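Local coordinates for TetR family transcriptional regulator (Mycobacterium smegmatis, PDB 5XS9), which probably binds operator DNA as a dimeric TetR-type regulator to control transcription of biotin-related genes, at the interface of chains A and B. Coordinates in Å, arbitrary orientation; residue numbers count along the deposited sequence, not the author numbering. Chains: chain A/B, TetR family transcriptional regulator.

The interface of chains A and B. Residues chain A 124, 128, 131-132, 135, 185, 188; chain B 173, 176-177, 180.
With CG of B:Phe176 anti to its backbone N (chi1 -176°), the ring points away from helix 170-186 of chain B and wedges against A:Asp128, A:Ala131 and A:Ala132, where chain A turns from the 3-10 helix 126-128 into helix 129-155. CZ at the ring tip lies 3.8 Å from CB of A:Asp128, whose carboxylate is turned 37° from the ring plane and passes CE1. On the other rim, CD2 meets CB of A:Ala131 at 3.8 Å and CE2 lies beside the backbone of A:Ala132. A:His188 comes at the phenyl ring tip to tip, its NE2 4.0 Å from CE1, while CG2 of A:Val124 packs on one face of the imidazole near its rim.

One turn further along, B:Leu180 puts CD2 3.8 Å from CD2 of A:Leu185, and CE1 of A:His188 closes on that same CD2 of B:Leu180. Anti to its backbone N, CG2 of A:Thr135 is turned to CA of B:Gly177 at 3.6 Å, where the absence of a side chain probably allows helix 129-155 of chain A close to helix 170-186 of chain B. OG1, beside that N, reaches back to the carbonyl O of A:Ala131 at 2.7 Å and also meets a water, which makes a longer link to the backbone O of B:Gln173.

Largely apolar, this patch and its two-fold twin pack helix 170-186 of one subunit against helices 129-155 and 170-186 of the other, as expected of a TetR-family dimer that pairs two DNA-binding domains.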
loop_
_atom_site.group_PDB
_atom_site.type_symbol
_atom_site.label_atom_id
_atom_site.label_comp_id
_atom_site.label_asym_id
_atom_site.label_seq_id
_atom_site.Cartn_x
_atom_site.Cartn_y
_atom_site.Cartn_z
ATOM N N VAL A 124 16.279 19.031 -2.138
ATOM C CA VAL A 124 15.764 18.414 -3.288
ATOM C C VAL A 124 15.441 19.512 -4.309
ATOM O O VAL A 124 14.827 20.509 -3.998
ATOM C CB VAL A 124 14.514 17.493 -2.962
ATOM C CG1 VAL A 124 13.952 16.859 -4.202
ATOM C CG2 VAL A 124 14.886 16.336 -2.056
ATOM N N ASP A 128 12.070 17.768 -8.613
ATOM C CA ASP A 128 11.963 16.484 -8.004
ATOM C C ASP A 128 11.198 16.547 -6.673
ATOM O O ASP A 128 11.010 15.526 -6.024
ATOM C CB ASP A 128 13.376 15.978 -7.696
ATOM C CG ASP A 128 14.219 15.646 -8.928
ATOM O OD1 ASP A 128 13.680 15.197 -9.967
ATOM O OD2 ASP A 128 15.473 15.755 -8.773
ATOM N N ALA A 131 8.036 14.179 -6.633
ATOM C CA ALA A 131 8.457 12.793 -6.536
ATOM C C ALA A 131 8.941 12.446 -5.080
ATOM O O ALA A 131 8.667 11.357 -4.605
ATOM C CB ALA A 131 9.490 12.450 -7.558
ATOM N N ALA A 132 9.681 13.363 -4.455
ATOM C CA ALA A 132 10.161 13.192 -3.078
ATOM C C ALA A 132 9.013 13.085 -2.115
ATOM O O ALA A 132 8.979 12.155 -1.303
ATOM C CB ALA A 132 11.096 14.299 -2.673
ATOM N N THR A 135 7.092 9.883 -2.615
ATOM C CA THR A 135 7.889 8.799 -2.094
ATOM C C THR A 135 7.570 8.559 -0.588
ATOM O O THR A 135 7.320 7.413 -0.151
ATOM C CB THR A 135 9.374 9.053 -2.323
ATOM O OG1 THR A 135 9.693 9.014 -3.772
ATOM C CG2 THR A 135 10.192 7.958 -1.615
ATOM N N LEU A 185 16.621 12.249 2.010
ATOM C CA LEU A 185 16.362 13.589 1.584
ATOM C C LEU A 185 17.539 14.486 1.892
ATOM O O LEU A 185 17.926 15.300 1.044
ATOM C CB LEU A 185 15.089 14.139 2.198
ATOM C CG LEU A 185 13.764 13.562 1.760
ATOM C CD1 LEU A 185 12.601 13.870 2.656
ATOM C CD2 LEU A 185 13.396 13.963 0.313
ATOM N N HIS A 188 20.417 15.040 -0.375
ATOM C CA HIS A 188 20.343 16.144 -1.340
ATOM C C HIS A 188 20.940 17.539 -0.793
ATOM O O HIS A 188 21.009 18.510 -1.500
ATOM C CB HIS A 188 18.893 16.282 -1.810
ATOM C CG HIS A 188 18.471 15.190 -2.757
ATOM N ND1 HIS A 188 18.384 13.854 -2.401
ATOM C CD2 HIS A 188 18.234 15.238 -4.085
ATOM C CE1 HIS A 188 18.077 13.149 -3.478
ATOM N NE2 HIS A 188 17.976 13.964 -4.506
ATOM N N GLN B 173 10.386 7.949 -11.712
ATOM C CA GLN B 173 9.799 8.285 -10.393
ATOM C C GLN B 173 10.088 7.139 -9.387
ATOM O O GLN B 173 10.494 7.391 -8.285
ATOM C CB GLN B 173 8.278 8.346 -10.505
ATOM C CG GLN B 173 7.663 9.375 -11.436
ATOM C CD GLN B 173 7.708 10.736 -10.857
ATOM O OE1 GLN B 173 7.318 10.964 -9.703
ATOM N NE2 GLN B 173 8.143 11.676 -11.661
ATOM N N PHE B 176 13.814 7.198 -8.547
ATOM C CA PHE B 176 14.061 8.335 -7.663
ATOM C C PHE B 176 13.738 8.010 -6.192
ATOM O O PHE B 176 14.517 8.346 -5.282
ATOM C CB PHE B 176 13.225 9.571 -8.108
ATOM C CG PHE B 176 13.509 10.785 -7.291
ATOM C CD1 PHE B 176 14.637 11.573 -7.568
ATOM C CD2 PHE B 176 12.770 11.062 -6.142
ATOM C CE1 PHE B 176 14.974 12.610 -6.730
ATOM C CE2 PHE B 176 13.099 12.120 -5.327
ATOM C CZ PHE B 176 14.173 12.918 -5.622
ATOM N N GLY B 177 12.548 7.442 -5.952
ATOM C CA GLY B 177 12.155 7.216 -4.584
ATOM C C GLY B 177 13.019 6.146 -3.955
ATOM O O GLY B 177 13.393 6.204 -2.787
ATOM N N LEU B 180 16.244 7.614 -2.786
ATOM C CA LEU B 180 16.156 8.241 -1.463
ATOM C C LEU B 180 16.389 7.239 -0.405
ATOM O O LEU B 180 17.158 7.488 0.510
ATOM C CB LEU B 180 14.783 8.882 -1.149
ATOM C CG LEU B 180 14.460 10.160 -1.862
ATOM C CD1 LEU B 180 13.031 10.612 -1.648
ATOM C CD2 LEU B 180 15.390 11.269 -1.440
HETATM O O HOH W 1 8.292 7.975 -5.933
#